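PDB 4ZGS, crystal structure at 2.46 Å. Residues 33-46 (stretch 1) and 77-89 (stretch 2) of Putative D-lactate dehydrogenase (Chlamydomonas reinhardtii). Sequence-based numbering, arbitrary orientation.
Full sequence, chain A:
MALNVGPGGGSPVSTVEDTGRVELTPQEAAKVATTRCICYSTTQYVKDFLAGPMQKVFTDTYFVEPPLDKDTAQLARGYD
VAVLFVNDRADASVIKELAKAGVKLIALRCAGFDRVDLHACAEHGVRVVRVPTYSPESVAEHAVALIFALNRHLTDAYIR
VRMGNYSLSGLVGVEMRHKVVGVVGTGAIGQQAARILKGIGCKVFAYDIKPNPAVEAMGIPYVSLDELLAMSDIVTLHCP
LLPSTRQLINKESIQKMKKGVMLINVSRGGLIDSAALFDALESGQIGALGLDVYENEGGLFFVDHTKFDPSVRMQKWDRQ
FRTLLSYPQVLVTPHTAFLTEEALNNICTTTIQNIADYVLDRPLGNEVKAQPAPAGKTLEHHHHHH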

ATOM      1  N   ALA A  33      -3.345   6.695  46.734  1.00 66.79           N
ATOM      2  CA  ALA A  33      -4.119   7.566  45.861  1.00 67.53           C
ATOM      3  C   ALA A  33      -3.580   9.009  45.821  1.00 74.11           C
ATOM      4  O   ALA A  33      -3.716   9.706  44.808  1.00 78.82           O
ATOM      5  N   THR A  34      -2.962   9.449  46.913  1.00 73.73           N
ATOM      6  CA  THR A  34      -2.440  10.812  47.005  1.00 69.37           C
ATOM      7  C   THR A  34      -1.186  10.977  46.151  1.00 66.54           C
ATOM      8  O   THR A  34      -0.657  12.077  46.021  1.00 65.43           O
ATOM      9  N   THR A  35      -0.672   9.882  45.608  1.00 64.50           N
ATOM     10  CA  THR A  35       0.473   9.970  44.707  1.00 67.63           C
ATOM     11  C   THR A  35       0.129  10.771  43.445  1.00 70.96           C
ATOM     12  O   THR A  35      -0.962  10.612  42.891  1.00 69.47           O
ATOM     13  N   ARG A  36       1.051  11.650  43.034  1.00 72.09           N
ATOM     14  CA  ARG A  36       0.931  12.433  41.801  1.00 71.00           C
ATOM     15  C   ARG A  36       1.874  11.858  40.753  1.00 68.45           C
ATOM     16  O   ARG A  36       3.100  11.913  40.912  1.00 66.16           O
ATOM     17  N   CYS A  37       1.286  11.346  39.670  1.00 60.71           N
ATOM     18  CA  CYS A  37       2.015  10.633  38.631  1.00 52.25           C
ATOM     19  C   CYS A  37       1.971  11.334  37.264  1.00 52.61           C
ATOM     20  O   CYS A  37       0.899  11.693  36.770  1.00 48.99           O
ATOM     21  N   ILE A  38       3.133  11.526  36.650  1.00 49.84           N
ATOM     22  CA  ILE A  38       3.159  12.007  35.282  1.00 46.24           C
ATOM     23  C   ILE A  38       3.652  10.894  34.336  1.00 47.03           C
ATOM     24  O   ILE A  38       4.627  10.225  34.658  1.00 44.43           O
ATOM     25  N   CYS A  39       2.975  10.690  33.197  1.00 41.12           N
ATOM     26  CA  CYS A  39       3.408   9.683  32.192  1.00 39.42           C
ATOM     27  C   CYS A  39       3.791  10.303  30.850  1.00 47.50           C
ATOM     28  O   CYS A  39       2.978  10.955  30.184  1.00 49.10           O
ATOM     29  N   TYR A  40       5.046  10.104  30.476  1.00 44.79           N
ATOM     30  CA  TYR A  40       5.548  10.561  29.200  1.00 50.92           C
ATOM     31  C   TYR A  40       5.270   9.623  28.018  1.00 49.08           C
ATOM     32  O   TYR A  40       5.063   8.420  28.183  1.00 51.04           O
ATOM     33  N   SER A  41       5.254  10.179  26.816  1.00 49.52           N
ATOM     34  CA  SER A  41       4.981   9.369  25.618  1.00 52.58           C
ATOM     35  C   SER A  41       3.619   8.680  25.671  1.00 51.67           C
ATOM     36  O   SER A  41       3.521   7.496  25.365  1.00 49.86           O
ATOM     37  N   THR A  42       2.558   9.419  25.995  1.00 52.86           N
ATOM     38  CA  THR A  42       1.267   8.764  26.052  1.00 45.73           C
ATOM     39  C   THR A  42       0.677   8.841  24.673  1.00 47.93           C
ATOM     40  O   THR A  42       0.009   9.815  24.318  1.00 50.95           O
ATOM     41  N   THR A  43       0.803   7.728  23.954  1.00 46.45           N
ATOM     42  CA  THR A  43       0.277   7.616  22.602  1.00 45.03           C
ATOM     43  C   THR A  43      -1.034   6.881  22.758  1.00 43.07           C
ATOM     44  O   THR A  43      -1.451   6.611  23.883  1.00 49.18           O
ATOM     45  N   GLN A  44      -1.693   6.543  21.663  1.00 41.18           N
ATOM     46  CA  GLN A  44      -3.023   5.974  21.797  1.00 41.37           C
ATOM     47  C   GLN A  44      -3.057   4.657  22.612  1.00 41.03           C
ATOM     48  O   GLN A  44      -4.026   4.409  23.317  1.00 38.11           O
ATOM     49  N   TYR A  45      -2.049   3.800  22.456  1.00 37.35           N
ATOM     50  CA  TYR A  45      -2.092   2.475  23.067  1.00 41.71           C
ATOM     51  C   TYR A  45      -1.895   2.560  24.590  1.00 45.46           C
ATOM     52  O   TYR A  45      -2.455   1.757  25.343  1.00 43.45           O
ATOM     53  N   VAL A  46      -1.121   3.560  25.006  1.00 49.82           N
ATOM     54  CA  VAL A  46      -0.870   3.837  26.408  1.00 43.75           C
ATOM     55  C   VAL A  46      -2.130   4.381  27.064  1.00 43.31           C
ATOM     56  O   VAL A  46      -2.432   4.050  28.203  1.00 40.45           O
ATOM     57  N   ARG A  77       6.857  19.071  37.240  1.00 72.97           N
ATOM     58  CA  ARG A  77       6.921  19.917  38.428  1.00 77.97           C
ATOM     59  C   ARG A  77       5.778  19.598  39.398  1.00 76.20           C
ATOM     60  O   ARG A  77       4.595  19.696  39.047  1.00 76.83           O
ATOM     61  N   GLY A  78       6.121  19.235  40.626  1.00 77.21           N
ATOM     62  CA  GLY A  78       5.099  18.936  41.606  1.00 80.08           C
ATOM     63  C   GLY A  78       4.796  17.453  41.673  1.00 75.06           C
ATOM     64  O   GLY A  78       4.221  16.982  42.638  1.00 81.58           O
ATOM     65  N   TYR A  79       5.145  16.717  40.625  1.00 70.09           N
ATOM     66  CA  TYR A  79       4.832  15.295  40.577  1.00 69.19           C
ATOM     67  C   TYR A  79       5.823  14.369  41.288  1.00 68.86           C
ATOM     68  O   TYR A  79       7.014  14.657  41.423  1.00 70.51           O
ATOM     69  N   ASP A  80       5.275  13.277  41.797  1.00 66.67           N
ATOM     70  CA  ASP A  80       6.030  12.328  42.596  1.00 72.94           C
ATOM     71  C   ASP A  80       6.763  11.254  41.814  1.00 70.01           C
ATOM     72  O   ASP A  80       7.901  10.908  42.131  1.00 68.69           O
ATOM     73  N   VAL A  81       6.099  10.741  40.782  1.00 67.64           N
ATOM     74  CA  VAL A  81       6.631   9.642  39.989  1.00 59.90           C
ATOM     75  C   VAL A  81       6.406   9.887  38.510  1.00 56.37           C
ATOM     76  O   VAL A  81       5.321  10.307  38.084  1.00 54.07           O
ATOM     77  N   ALA A  82       7.458   9.649  37.735  1.00 55.94           N
ATOM     78  CA  ALA A  82       7.395   9.805  36.288  1.00 53.04           C
ATOM     79  C   ALA A  82       7.320   8.421  35.638  1.00 51.50           C
ATOM     80  O   ALA A  82       8.172   7.572  35.888  1.00 55.87           O
ATOM     81  N   VAL A  83       6.282   8.170  34.848  1.00 50.00           N
ATOM     82  CA  VAL A  83       6.238   6.916  34.116  1.00 51.17           C
ATOM     83  C   VAL A  83       6.751   7.089  32.690  1.00 55.09           C
ATOM     84  O   VAL A  83       6.223   7.874  31.892  1.00 59.49           O
ATOM     85  N   LEU A  84       7.754   6.280  32.374  1.00 54.43           N
ATOM     86  CA  LEU A  84       8.558   6.403  31.171  1.00 48.33           C
ATOM     87  C   LEU A  84       8.587   5.078  30.420  1.00 51.14           C
ATOM     88  O   LEU A  84       8.275   4.024  30.968  1.00 54.21           O
ATOM     89  N   PHE A  85       9.000   5.145  29.164  1.00 51.69           N
ATOM     90  CA  PHE A  85       9.063   4.002  28.284  1.00 47.53           C
ATOM     91  C   PHE A  85      10.445   4.026  27.658  1.00 55.96           C
ATOM     92  O   PHE A  85      11.244   4.927  27.949  1.00 55.11           O
ATOM     93  N   VAL A  86      10.739   3.021  26.836  1.00 59.65           N
ATOM     94  CA  VAL A  86      12.073   2.833  26.287  1.00 65.54           C
ATOM     95  C   VAL A  86      12.507   4.036  25.445  1.00 68.77           C
ATOM     96  O   VAL A  86      13.686   4.384  25.430  1.00 69.71           O
ATOM     97  N   ASN A  87      11.563   4.653  24.736  1.00 75.10           N
ATOM     98  CA  ASN A  87      11.847   5.802  23.863  1.00 81.70           C
ATOM     99  C   ASN A  87      12.046   7.166  24.556  1.00 81.98           C
ATOM    100  O   ASN A  87      12.359   8.141  23.891  1.00 86.08           O
ATOM    101  N   ASP A  88      11.744   7.260  25.853  1.00 81.43           N
ATOM    102  CA  ASP A  88      11.862   8.516  26.636  1.00 71.26           C
ATOM    103  C   ASP A  88      13.292   8.852  27.064  1.00 75.23           C
ATOM    104  O   ASP A  88      14.066   7.949  27.321  1.00 68.60           O
ATOM    105  N   ARG A  89      13.670  10.127  27.174  1.00 84.02           N
ATOM    106  CA  ARG A  89      15.046  10.389  27.620  1.00 90.78           C
ATOM    107  C   ARG A  89      15.153  10.528  29.122  1.00 90.00           C
ATOM    108  O   ARG A  89      14.465  11.364  29.709  1.00 94.75           O
TER

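What sets the frame on which the side chains pack? The strand holding Cys 37, Ile 38 and Cys 39 runs parallel to strand 81-84, with Cys 37 beside Val 81, Ile 38 beside Ala 82 and Cys 39 beside Val 83. The amides of Ile 38 and Tyr 40 reach the carbonyls of Val 81 and Val 83 (Ile 38 N to Val 81 O and Tyr 40 N to Val 83 O, both 2.9 Å), while Val 83 N gives a shorter bond to Ile 38 O, 2.6 Å. The extended strands send successive side chains to alternate faces, and the register puts Cys 37, Cys 39, Val 81 and Val 83 on one, Ile 38 and Ala 82 on the other.

Which apolar contacts fill the two faces? On the cysteine face, both thiols take rotamer m and sit tightly against the valines: Cys 37 SG lies 3.1 Å from Val 81 CG1, and Cys 39 SG lies 3.1 Å from Val 83 CB. Val 81 is p and Val 83 is t. Thr 35, rotamer m, extends this packing, its CG2 3.6 Å from Val 81 CG1. On the other face, Ile 38, t at both chi angles, places CG2 4.0 Å from Ala 82 CB. Farther along, Tyr 40 (m) points toward the second stretch; its CD1 is 3.9 Å from Leu 84 CD1, and the edge of its ring faces Ala 82 CB.

How are the aromatic rings used? The Tyr 79 ring, rotamer m, is sandwiched between two side chains of the first stretch. Ile 38 CB makes a CH-pi contact over one face, 4.3 Å from the Tyr 79 ring centroid, and the Arg 36 guanidinium covers the opposite face in a cation-pi contact, with Arg 36 CZ 4.1 Å from that centroid. Arg 36, with chi1 m, chi2 t and chi3 p, thereby bends across the ring. At the far end, Tyr 45 (p) brings its OH over one face of the Phe 85 ring, 3.2 Å from Phe 85 CE2; Phe 85 is t.

Where do the acidic side chains find partners? Asp 80 and Asp 88, both m, point toward the first stretch. Asp 80 OD2 accepts from Arg 36 N at 2.8 Å, while Asp 80 N donates to Arg 36 O at 2.7 Å, so backbone and carboxylate of Asp 80 together hold the backbone of Arg 36, whose O also accepts from Val 81 N at 3.2 Å. Ser 41 (m) donates from OG to Asp 88 OD1 over a very short 2.4 Å. The other carboxylate oxygen serves its own stretch: Asp 88 OD2 accepts from Phe 85 N at 2.8 Å, bracing the type I turn from Phe 85 to Asp 88.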

ATOM      1  CB  ALA A  33      -5.578   7.551  46.294  1.00 59.88           C
ATOM      2  CB  THR A  34      -2.097  11.213  48.480  1.00 69.63           C
ATOM      3  OG1 THR A  34      -0.996  10.423  48.948  1.00 67.46           O
ATOM      4  CG2 THR A  34      -3.294  11.022  49.420  1.00 66.33           C
ATOM      5  CB  THR A  35       0.987   8.565  44.291  1.00 64.75           C
ATOM      6  OG1 THR A  35       1.187   7.752  45.461  1.00 63.47           O
ATOM      7  CG2 THR A  35       2.299   8.676  43.527  1.00 62.57           C
ATOM      8  CB  ARG A  36       1.250  13.908  42.031  1.00 79.90           C
ATOM      9  CG  ARG A  36       0.169  14.712  42.741  1.00 86.59           C
ATOM     10  CD  ARG A  36       0.642  16.132  42.979  1.00 86.78           C
ATOM     11  NE  ARG A  36       0.861  16.870  41.727  1.00 85.36           N
ATOM     12  CZ  ARG A  36      -0.079  17.489  41.017  1.00 83.55           C
ATOM     13  NH1 ARG A  36      -1.347  17.461  41.392  1.00 82.67           N
ATOM     14  NH2 ARG A  36       0.256  18.128  39.908  1.00 88.51           N
ATOM     15  CB  CYS A  37       1.447   9.241  38.482  1.00 44.70           C
ATOM     16  SG  CYS A  37       1.516   8.177  39.909  1.00 48.74           S
ATOM     17  CB  ILE A  38       4.039  13.308  35.163  1.00 54.54           C
ATOM     18  CG1 ILE A  38       4.071  13.837  33.715  1.00 51.34           C
ATOM     19  CG2 ILE A  38       5.453  13.076  35.673  1.00 53.27           C
ATOM     20  CD1 ILE A  38       4.572  15.300  33.593  1.00 50.68           C
ATOM     21  CB  CYS A  39       2.327   8.621  31.932  1.00 39.78           C
ATOM     22  SG  CYS A  39       2.062   7.514  33.349  1.00 94.81           S
ATOM     23  CB  TYR A  40       7.032  10.843  29.359  1.00 56.66           C
ATOM     24  CG  TYR A  40       7.235  12.044  30.247  1.00 56.10           C
ATOM     25  CD1 TYR A  40       7.295  11.906  31.620  1.00 58.73           C
ATOM     26  CD2 TYR A  40       7.329  13.318  29.713  1.00 60.46           C
ATOM     27  CE1 TYR A  40       7.465  13.014  32.455  1.00 65.38           C
ATOM     28  CE2 TYR A  40       7.506  14.428  30.527  1.00 64.91           C
ATOM     29  CZ  TYR A  40       7.572  14.276  31.909  1.00 62.36           C
ATOM     30  OH  TYR A  40       7.750  15.374  32.744  1.00 56.79           O
ATOM     31  CB  SER A  41       6.065   8.301  25.408  1.00 48.50           C
ATOM     32  OG  SER A  41       7.338   8.900  25.268  1.00 54.66           O
ATOM     33  CB  THR A  42       0.304   9.457  27.053  1.00 54.82           C
ATOM     34  OG1 THR A  42       0.907   9.537  28.350  1.00 56.73           O
ATOM     35  CG2 THR A  42      -1.005   8.710  27.156  1.00 52.48           C
ATOM     36  CB  THR A  43       1.250   6.885  21.640  1.00 34.47           C
ATOM     37  OG1 THR A  43       1.741   5.694  22.260  1.00 43.85           O
ATOM     38  CG2 THR A  43       2.445   7.752  21.333  1.00 34.19           C
ATOM     39  CB  GLN A  44      -3.665   5.750  20.443  1.00 42.55           C
ATOM     40  CG  GLN A  44      -5.163   5.605  20.593  1.00 42.28           C
ATOM     41  CD  GLN A  44      -5.757   6.762  21.379  1.00 50.64           C
ATOM     42  OE1 GLN A  44      -6.361   6.561  22.432  1.00 57.59           O
ATOM     43  NE2 GLN A  44      -5.580   7.981  20.876  1.00 52.52           N
ATOM     44  CB  TYR A  45      -1.055   1.536  22.417  1.00 40.24           C
ATOM     45  CG  TYR A  45       0.370   1.603  22.969  1.00 44.14           C
ATOM     46  CD1 TYR A  45       0.789   0.724  23.974  1.00 40.12           C
ATOM     47  CD2 TYR A  45       1.301   2.543  22.481  1.00 46.37           C
ATOM     48  CE1 TYR A  45       2.096   0.761  24.475  1.00 39.61           C
ATOM     49  CE2 TYR A  45       2.613   2.598  22.981  1.00 46.36           C
ATOM     50  CZ  TYR A  45       3.003   1.695  23.977  1.00 46.31           C
ATOM     51  OH  TYR A  45       4.289   1.716  24.483  1.00 42.86           O
ATOM     52  CB  VAL A  46       0.289   4.841  26.592  1.00 42.73           C
ATOM     53  CG1 VAL A  46       0.627   4.992  28.087  1.00 46.28           C
ATOM     54  CG2 VAL A  46       1.505   4.408  25.786  1.00 36.08           C
ATOM     55  CB  ARG A  77       6.832  21.376  38.017  1.00 80.07           C
ATOM     56  CG  ARG A  77       7.088  22.380  39.091  1.00 90.54           C
ATOM     57  CD  ARG A  77       6.653  23.709  38.526  1.00101.17           C
ATOM     58  NE  ARG A  77       7.329  24.038  37.273  1.00103.79           N
ATOM     59  CZ  ARG A  77       7.032  25.104  36.533  1.00108.92           C
ATOM     60  NH1 ARG A  77       6.072  25.933  36.927  1.00112.54           N
ATOM     61  NH2 ARG A  77       7.679  25.333  35.398  1.00108.21           N
ATOM     62  CB  TYR A  79       4.641  14.849  39.133  1.00 59.17           C
ATOM     63  CG  TYR A  79       3.371  15.407  38.545  1.00 60.57           C
ATOM     64  CD1 TYR A  79       2.198  14.665  38.559  1.00 59.00           C
ATOM     65  CD2 TYR A  79       3.328  16.684  38.012  1.00 61.51           C
ATOM     66  CE1 TYR A  79       1.026  15.172  38.038  1.00 59.18           C
ATOM     67  CE2 TYR A  79       2.161  17.187  37.478  1.00 61.18           C
ATOM     68  CZ  TYR A  79       1.020  16.429  37.496  1.00 60.44           C
ATOM     69  OH  TYR A  79      -0.138  16.931  36.976  1.00 67.68           O
ATOM     70  CB  ASP A  80       5.070  11.695  43.591  1.00 77.91           C
ATOM     71  CG  ASP A  80       4.420  12.739  44.468  1.00 84.38           C
ATOM     72  OD1 ASP A  80       5.161  13.498  45.130  1.00 87.19           O
ATOM     73  OD2 ASP A  80       3.174  12.828  44.456  1.00 88.29           O
ATOM     74  CB  VAL A  81       6.011   8.280  40.399  1.00 81.24           C
ATOM     75  CG1 VAL A  81       4.531   8.424  40.655  1.00 85.96           C
ATOM     76  CG2 VAL A  81       6.294   7.210  39.350  1.00 71.38           C
ATOM     77  CB  ALA A  82       8.614  10.595  35.775  1.00 47.58           C
ATOM     78  CB  VAL A  83       4.837   6.314  34.084  1.00 50.71           C
ATOM     79  CG1 VAL A  83       4.901   4.952  33.399  1.00 45.21           C
ATOM     80  CG2 VAL A  83       4.295   6.148  35.497  1.00 51.36           C
ATOM     81  CB  LEU A  84       9.998   6.796  31.530  1.00 49.45           C
ATOM     82  CG  LEU A  84      10.409   8.213  31.913  1.00 54.49           C
ATOM     83  CD1 LEU A  84       9.366   8.846  32.795  1.00 51.38           C
ATOM     84  CD2 LEU A  84      11.756   8.171  32.621  1.00 46.31           C
ATOM     85  CB  PHE A  85       7.933   4.043  27.252  1.00 46.87           C
ATOM     86  CG  PHE A  85       7.785   2.784  26.444  1.00 54.88           C
ATOM     87  CD1 PHE A  85       7.731   1.534  27.061  1.00 55.34           C
ATOM     88  CD2 PHE A  85       7.668   2.856  25.054  1.00 59.40           C
ATOM     89  CE1 PHE A  85       7.593   0.370  26.311  1.00 54.55           C
ATOM     90  CE2 PHE A  85       7.520   1.708  24.297  1.00 62.27           C
ATOM     91  CZ  PHE A  85       7.480   0.452  24.930  1.00 60.55           C
ATOM     92  CB  VAL A  86      12.141   1.535  25.440  1.00 70.30           C
ATOM     93  CG1 VAL A  86      11.245   1.652  24.224  1.00 72.11           C
ATOM     94  CG2 VAL A  86      13.572   1.204  25.039  1.00 74.00           C
ATOM     95  CB  ASN A  87      10.749   5.953  22.797  1.00 84.03           C
ATOM     96  CG  ASN A  87       9.370   6.231  23.394  1.00 84.18           C
ATOM     97  OD1 ASN A  87       9.125   6.024  24.590  1.00 77.27           O
ATOM     98  ND2 ASN A  87       8.458   6.712  22.547  1.00 89.30           N
ATOM     99  CB  ASP A  88      10.954   8.420  27.851  1.00 56.25           C
ATOM    100  CG  ASP A  88       9.489   8.496  27.473  1.00 56.52           C
ATOM    101  OD1 ASP A  88       9.087   9.448  26.759  1.00 57.02           O
ATOM    102  OD2 ASP A  88       8.746   7.555  27.839  1.00 55.96           O
ATOM    103  CB  ARG A  89      15.607  11.711  27.051  1.00101.14           C
ATOM    104  CG  ARG A  89      16.055  11.825  25.615  1.00109.10           C
ATOM    105  CD  ARG A  89      16.521  13.247  25.271  1.00115.57           C
ATOM    106  NE  ARG A  89      16.673  13.367  23.820  1.00121.02           N
ATOM    107  CZ  ARG A  89      16.986  14.480  23.138  1.00130.69           C
ATOM    108  NH1 ARG A  89      17.219  15.662  23.746  1.00134.67           N
ATOM    109  NH2 ARG A  89      17.077  14.414  21.802  1.00136.35           N
TER